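Side-chain contacts in RNA polymerase sigma factor SIGMA-28 (FliA) (Aquifex aeolicus, PDB 1RP3), which probably acts as the flagellar sigma factor of RNA polymerase and is caught here in an inactive complex with the anti-sigma factor FlgM: residues Glu115-Asp118 and Glu119-Ala122; Phe151-Phe154 and Ala155-Tyr158; Val181-Ala184 and Val185-Leu188. All blocks are in the same frame, centred on the assembly; numbering follows the deposited sequence.

The three contacts follow one another along a mostly helical chain: interaction 1 at the start of helix 118-125, interaction 2 in the last turns of helix 129-158 and interaction 3 where helix 167-185 gives way to a turn. Interactions 1 and 2 lie on opposite sides of the chain's centre, their own centres 40 Å apart, and interaction 1 stays about 17 Å from interaction 3 at the nearest atoms. Interactions 2 and 3 do meet, F151 CE1 lying 4.2 Å from V181 CG2. FlgM also unites these two: it stacks a ring on F151 and packs on V181, K182, V185 and S186, whereas interaction 1 has no neighbour from the FlgM chain.

Interaction 1. Residues Glu115-Asp118 and Glu119-Ala122; sequences EPTD and EEVA
T117 and E120 exchange hydrogen bonds in a capping box, each side chain taking the backbone N-H of the other residue. Their side chains approach at a slant, so that the threonine hydroxyl faces the first turn while the glutamate reaches back past it. T117 OG1 sits between its own backbone N and carbonyl carbon (chi1 64°) and from there accepts E120 N at 3.1 Å. A threonine suits this N-cap: its short hydroxyl supplies the acceptor that the first turn lacks, and its CG2, beside the backbone N, lies 3.8 Å from E120 OE1. The glutamate chain is extended beyond CG, which carries OE1 to within 3.1 Å of T117 N. This bond is fairly straight, 160° at the hydrogen, but T117 N meets OE1 on the anti side, 31° out of the carboxylate plane. R114 forms a salt bridge with the same OE1, so two groups grip one oxygen. With an alanine at E120, T117 N would probably lose its acceptor and R114 its carboxylate, leaving half of the capping box. Helical bonding begins with V121 N to T117 O at 3.0 Å and A122 N to D118 O at 3.0 Å, E120 N adding a weak bond to T117 O. P116 CB touches V121 CG2 at 3.9 Å, a hydrophobic staple flanking the capping box; proline, with no N-H to satisfy, fits the residue before the cap. D118 turns its carboxylate away from the box, to S218 OG and V217 N at the start of helix 217-236. Around the junction, P116 and E120 rest on L108 and L112 of helix 92-112, while D118, V121 and A122 pack on F133, L132 and T129 of helix 129-158.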
loop_
_atom_site.group_PDB
_atom_site.type_symbol
_atom_site.label_atom_id
_atom_site.label_comp_id
_atom_site.label_asym_id
_atom_site.label_seq_id
_atom_site.Cartn_x
_atom_site.Cartn_y
_atom_site.Cartn_z
ATOM N N GLU A 115 13.205 26.738 0.254
ATOM C CA GLU A 115 12.610 25.583 0.911
ATOM C C GLU A 115 13.607 25.056 1.949
ATOM O O GLU A 115 14.793 24.921 1.661
ATOM C CB GLU A 115 12.334 24.495 -0.129
ATOM C CG GLU A 115 11.682 23.233 0.418
ATOM C CD GLU A 115 10.227 23.429 0.795
ATOM O OE1 GLU A 115 9.502 24.117 0.042
ATOM O OE2 GLU A 115 9.812 22.872 1.837
ATOM N N PRO A 116 13.141 24.752 3.170
ATOM C CA PRO A 116 14.020 24.237 4.232
ATOM C C PRO A 116 14.488 22.810 3.950
ATOM O O PRO A 116 13.876 22.098 3.158
ATOM C CB PRO A 116 13.107 24.225 5.461
ATOM C CG PRO A 116 12.015 25.182 5.126
ATOM C CD PRO A 116 11.771 24.939 3.672
ATOM N N THR A 117 15.569 22.392 4.593
ATOM C CA THR A 117 16.048 21.023 4.424
ATOM C C THR A 117 15.370 20.228 5.532
ATOM O O THR A 117 14.804 20.818 6.450
ATOM C CB THR A 117 17.589 20.903 4.606
ATOM O OG1 THR A 117 17.955 21.234 5.947
ATOM C CG2 THR A 117 18.315 21.821 3.665
ATOM N N ASP A 118 15.436 18.902 5.471
ATOM C CA ASP A 118 14.828 18.083 6.516
ATOM C C ASP A 118 15.566 18.268 7.845
ATOM O O ASP A 118 14.956 18.252 8.923
ATOM C CB ASP A 118 14.821 16.607 6.103
ATOM C CG ASP A 118 14.025 16.362 4.821
ATOM O OD1 ASP A 118 12.860 16.818 4.731
ATOM O OD2 ASP A 118 14.572 15.726 3.890
ATOM N N GLU A 119 16.877 18.477 7.758
ATOM C CA GLU A 119 17.698 18.678 8.945
ATOM C C GLU A 119 17.284 19.973 9.630
ATOM O O GLU A 119 17.259 20.048 10.865
ATOM C CB GLU A 119 19.186 18.744 8.581
ATOM C CG GLU A 119 19.525 18.316 7.152
ATOM C CD GLU A 119 19.485 16.823 6.947
ATOM O OE1 GLU A 119 19.955 16.073 7.828
ATOM O OE2 GLU A 119 19.002 16.389 5.889
ATOM N N GLU A 120 16.922 20.974 8.827
ATOM C CA GLU A 120 16.500 22.269 9.359
ATOM C C GLU A 120 15.093 22.223 9.954
ATOM O O GLU A 120 14.798 22.927 10.926
ATOM C CB GLU A 120 16.605 23.369 8.287
ATOM C CG GLU A 120 18.054 23.770 7.932
ATOM C CD GLU A 120 18.171 24.708 6.722
ATOM O OE1 GLU A 120 17.251 24.729 5.867
ATOM O OE2 GLU A 120 19.208 25.415 6.613
ATOM N N VAL A 121 14.231 21.389 9.373
ATOM C CA VAL A 121 12.860 21.242 9.846
ATOM C C VAL A 121 12.883 20.543 11.199
ATOM O O VAL A 121 12.236 20.977 12.147
ATOM C CB VAL A 121 11.992 20.415 8.844
ATOM C CG1 VAL A 121 10.640 20.082 9.463
ATOM C CG2 VAL A 121 11.797 21.186 7.534
ATOM N N ALA A 122 13.662 19.472 11.283
ATOM C CA ALA A 122 13.786 18.694 12.509
ATOM C C ALA A 122 14.381 19.542 13.630
ATOM O O ALA A 122 14.008 19.383 14.799
ATOM C CB ALA A 122 14.647 17.460 12.257
#

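Interaction 2. Residues Phe151-Phe154 and Ala155-Tyr158; sequences FRDF and ARDY
R156 reaches back over the preceding turn to lie across R152 and beside D153. Its CB stands 3.2 Å from R152 O, the carbonyl that also receives R156 N at 2.7 Å. From there CG is anti to the backbone N (chi1 -176°), and the chain bends at chi3, which swings the guanidinium back toward the earlier turn. NH2 then comes to 3.3 Å from R152 CD, and R152 CG lies over one face of the guanidinium: the aliphatic part of R152 packs against the flat guanidinium of R156. NH1 makes a salt bridge with D153 OD1 at 3.4 Å; the oxygen lies in the guanidinium plane, at its edge, although the two flat groups are turned 63° apart. The D153 and R156 side chains run side by side in the same direction, as befits an i to i+3 pair on one face of an alpha helix, here the closing turns of helix 129-158 within sigma-70 region 3. Arginine suits both places, being long enough to cross a turn and still deliver charge at the end. The two cations come near each other, and D82 and E148, which form salt bridges with R152, together with D153 beside R156, probably offset the repulsion. At the helix end Y158 folds its ring back over the backbone, CG lying between N and the carbonyl carbon (chi1 71°). One ring face lies on A155 CA, and CE2 approaches F154 CB at 4.2 Å; the alanine's small side chain gives the ring little to climb over. Y158 and F154 both pack on L177 of helix 167-185, and F154 also makes a cation-pi contact with K180. F151, one helical turn earlier, stacks on F87 of the FlgM chain.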
loop_
_atom_site.group_PDB
_atom_site.type_symbol
_atom_site.label_atom_id
_atom_site.label_comp_id
_atom_site.label_asym_id
_atom_site.label_seq_id
_atom_site.Cartn_x
_atom_site.Cartn_y
_atom_site.Cartn_z
ATOM N N PHE A 151 -12.037 3.646 -1.658
ATOM C CA PHE A 151 -11.831 2.556 -2.598
ATOM C C PHE A 151 -12.453 1.252 -2.126
ATOM O O PHE A 151 -12.834 0.422 -2.943
ATOM C CB PHE A 151 -10.347 2.350 -2.873
ATOM C CG PHE A 151 -9.805 3.242 -3.926
ATOM C CD1 PHE A 151 -9.873 2.872 -5.262
ATOM C CD2 PHE A 151 -9.243 4.464 -3.594
ATOM C CE1 PHE A 151 -9.371 3.702 -6.249
ATOM C CE2 PHE A 151 -8.740 5.299 -4.573
ATOM C CZ PHE A 151 -8.809 4.921 -5.905
ATOM N N ARG A 152 -12.506 1.051 -0.810
ATOM C CA ARG A 152 -13.108 -0.165 -0.261
ATOM C C ARG A 152 -14.626 -0.129 -0.442
ATOM O O ARG A 152 -15.258 -1.166 -0.657
ATOM C CB ARG A 152 -12.768 -0.361 1.217
ATOM C CG ARG A 152 -13.201 -1.729 1.710
ATOM C CD ARG A 152 -12.904 -1.961 3.171
ATOM N NE ARG A 152 -11.475 -1.937 3.451
ATOM C CZ ARG A 152 -10.891 -2.608 4.435
ATOM N NH1 ARG A 152 -11.604 -3.386 5.242
ATOM N NH2 ARG A 152 -9.598 -2.432 4.656
ATOM N N ASP A 153 -15.207 1.064 -0.328
ATOM C CA ASP A 153 -16.643 1.240 -0.521
ATOM C C ASP A 153 -16.986 0.760 -1.934
ATOM O O ASP A 153 -17.971 0.050 -2.126
ATOM C CB ASP A 153 -17.048 2.714 -0.361
ATOM C CG ASP A 153 -17.245 3.128 1.097
ATOM O OD1 ASP A 153 -17.619 2.276 1.935
ATOM O OD2 ASP A 153 -17.044 4.331 1.399
ATOM N N PHE A 154 -16.145 1.107 -2.909
ATOM C CA PHE A 154 -16.374 0.690 -4.289
ATOM C C PHE A 154 -16.235 -0.819 -4.406
ATOM O O PHE A 154 -17.116 -1.479 -4.945
ATOM C CB PHE A 154 -15.380 1.349 -5.249
ATOM C CG PHE A 154 -15.436 2.853 -5.262
ATOM C CD1 PHE A 154 -16.615 3.534 -4.977
ATOM C CD2 PHE A 154 -14.298 3.594 -5.578
ATOM C CE1 PHE A 154 -16.665 4.934 -5.009
ATOM C CE2 PHE A 154 -14.336 4.992 -5.614
ATOM C CZ PHE A 154 -15.524 5.662 -5.328
ATOM N N ALA A 155 -15.137 -1.355 -3.872
ATOM C CA ALA A 155 -14.844 -2.787 -3.910
ATOM C C ALA A 155 -15.900 -3.644 -3.224
ATOM O O ALA A 155 -16.215 -4.740 -3.684
ATOM C CB ALA A 155 -13.487 -3.053 -3.291
ATOM N N ARG A 156 -16.423 -3.146 -2.107
ATOM C CA ARG A 156 -17.448 -3.842 -1.335
ATOM C C ARG A 156 -18.686 -4.065 -2.203
ATOM O O ARG A 156 -19.394 -5.070 -2.057
ATOM C CB ARG A 156 -17.792 -3.019 -0.089
ATOM C CG ARG A 156 -18.767 -3.664 0.868
ATOM C CD ARG A 156 -18.869 -2.869 2.169
ATOM N NE ARG A 156 -17.726 -3.081 3.059
ATOM C CZ ARG A 156 -16.946 -2.113 3.538
ATOM N NH1 ARG A 156 -17.171 -0.841 3.212
ATOM N NH2 ARG A 156 -15.951 -2.412 4.371
ATOM N N ASP A 157 -18.907 -3.144 -3.139
ATOM C CA ASP A 157 -20.047 -3.214 -4.051
ATOM C C ASP A 157 -19.797 -4.088 -5.285
ATOM O O ASP A 157 -20.610 -4.961 -5.605
ATOM C CB ASP A 157 -20.475 -1.805 -4.487
ATOM C CG ASP A 157 -20.977 -0.945 -3.323
ATOM O OD1 ASP A 157 -21.424 -1.501 -2.291
ATOM O OD2 ASP A 157 -20.929 0.300 -3.449
ATOM N N TYR A 158 -18.676 -3.866 -5.969
ATOM C CA TYR A 158 -18.378 -4.643 -7.164
ATOM C C TYR A 158 -17.887 -6.073 -6.953
ATOM O O TYR A 158 -17.967 -6.888 -7.870
ATOM C CB TYR A 158 -17.478 -3.866 -8.141
ATOM C CG TYR A 158 -16.030 -3.653 -7.743
ATOM C CD1 TYR A 158 -15.156 -4.732 -7.587
ATOM C CD2 TYR A 158 -15.515 -2.362 -7.602
ATOM C CE1 TYR A 158 -13.805 -4.532 -7.303
ATOM C CE2 TYR A 158 -14.167 -2.149 -7.319
ATOM C CZ TYR A 158 -13.317 -3.238 -7.173
ATOM O OH TYR A 158 -11.982 -3.037 -6.903
#

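Interaction 3. Residues Val181-Ala184 and Val185-Leu188; sequences VKEA and VSKL
The E183 carboxylate meets K187 through OE2 alone, which lies 3.6 Å from CE and 3.9 Å from NZ of the lysine, a long salt bridge across which the two chains slant. This pair straddles the join between helix 167-185 and the loop before helix 190-201, where residues 185-188 belong to sigma-70 region 4. V185 N bonds to V181 O at 2.9 Å. S186 N stands above the plane of the K182 carbonyl, 36° out of it, and K187 N is 57° above that of A184, bonding to A184 O at 3.1 Å. The bond reach shortens from four residues to three as the helix ends. A type I turn from V185 to L188 follows, with L188 N bonded to V185 O. S186 folds its hydroxyl back, OG lying between its own N and carbonyl carbon (chi1 62°), and donates to E183 O; the modelled length, 2.5 Å, is very short and its exact value doubtful. Serine fits because its hydroxyl can bond to a carbonyl of the turn before it. On the buried side V181 CG1 touches V185 CG2 at 3.9 Å, and these two valines pack on V80 and V79 of the FlgM chain. A184, small enough for close approach, faces L231, M234 and L235 of helix 217-236. The chemistry divides accordingly: the apolar side of V181 and V185 packs against FlgM, whereas the stretched ion pair is likely to add little to the helix end, which probably rests more on the backbone bonds and the S186 hydroxyl.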
loop_
_atom_site.group_PDB
_atom_site.type_symbol
_atom_site.label_atom_id
_atom_site.label_comp_id
_atom_site.label_asym_id
_atom_site.label_seq_id
_atom_site.Cartn_x
_atom_site.Cartn_y
_atom_site.Cartn_z
ATOM N N VAL A 181 -12.124 7.823 -11.279
ATOM C CA VAL A 181 -10.835 8.190 -10.702
ATOM C C VAL A 181 -10.138 9.194 -11.621
ATOM O O VAL A 181 -9.471 10.110 -11.151
ATOM C CB VAL A 181 -9.921 6.946 -10.527
ATOM C CG1 VAL A 181 -8.542 7.355 -10.016
ATOM C CG2 VAL A 181 -10.556 5.959 -9.571
ATOM N N LYS A 182 -10.301 9.013 -12.931
ATOM C CA LYS A 182 -9.696 9.895 -13.931
ATOM C C LYS A 182 -10.243 11.311 -13.818
ATOM O O LYS A 182 -9.535 12.285 -14.080
ATOM C CB LYS A 182 -9.943 9.353 -15.341
ATOM C CG LYS A 182 -9.340 10.191 -16.465
ATOM C CD LYS A 182 -9.368 9.445 -17.795
ATOM C CE LYS A 182 -8.573 8.150 -17.698
ATOM N NZ LYS A 182 -8.649 7.329 -18.936
ATOM N N GLU A 183 -11.507 11.426 -13.427
ATOM C CA GLU A 183 -12.127 12.730 -13.275
ATOM C C GLU A 183 -11.459 13.481 -12.129
ATOM O O GLU A 183 -11.098 14.646 -12.274
ATOM C CB GLU A 183 -13.634 12.589 -13.026
ATOM C CG GLU A 183 -14.408 13.924 -13.012
ATOM C CD GLU A 183 -14.244 14.746 -14.301
ATOM O OE1 GLU A 183 -14.249 14.161 -15.412
ATOM O OE2 GLU A 183 -14.108 15.986 -14.195
ATOM N N ALA A 184 -11.263 12.795 -11.005
ATOM C CA ALA A 184 -10.633 13.389 -9.828
ATOM C C ALA A 184 -9.163 13.732 -10.067
ATOM O O ALA A 184 -8.704 14.813 -9.706
ATOM C CB ALA A 184 -10.768 12.454 -8.641
ATOM N N VAL A 185 -8.438 12.816 -10.702
ATOM C CA VAL A 185 -7.023 13.011 -10.990
ATOM C C VAL A 185 -6.766 14.263 -11.824
ATOM O O VAL A 185 -5.839 15.025 -11.545
ATOM C CB VAL A 185 -6.428 11.772 -11.693
ATOM C CG1 VAL A 185 -5.027 12.064 -12.207
ATOM C CG2 VAL A 185 -6.397 10.596 -10.721
ATOM N N SER A 186 -7.621 14.494 -12.814
ATOM C CA SER A 186 -7.494 15.648 -13.697
ATOM C C SER A 186 -7.536 16.985 -12.967
ATOM O O SER A 186 -7.038 17.983 -13.481
ATOM C CB SER A 186 -8.599 15.624 -14.749
ATOM O OG SER A 186 -9.864 15.708 -14.130
ATOM N N LYS A 187 -8.115 17.000 -11.770
ATOM C CA LYS A 187 -8.226 18.231 -10.994
ATOM C C LYS A 187 -7.121 18.468 -9.963
ATOM O O LYS A 187 -7.309 19.197 -8.987
ATOM C CB LYS A 187 -9.613 18.329 -10.359
ATOM C CG LYS A 187 -10.717 18.403 -11.401
ATOM C CD LYS A 187 -12.089 18.534 -10.780
ATOM C CE LYS A 187 -13.168 18.513 -11.856
ATOM N NZ LYS A 187 -14.543 18.556 -11.282
ATOM N N LEU A 188 -5.961 17.864 -10.207
ATOM C CA LEU A 188 -4.803 18.009 -9.335
ATOM C C LEU A 188 -3.813 18.964 -9.986
ATOM O O LEU A 188 -3.731 19.042 -11.215
ATOM C CB LEU A 188 -4.102 16.660 -9.143
ATOM C CG LEU A 188 -4.778 15.529 -8.373
ATOM C CD1 LEU A 188 -3.965 14.259 -8.530
ATOM C CD2 LEU A 188 -4.915 15.905 -6.909
#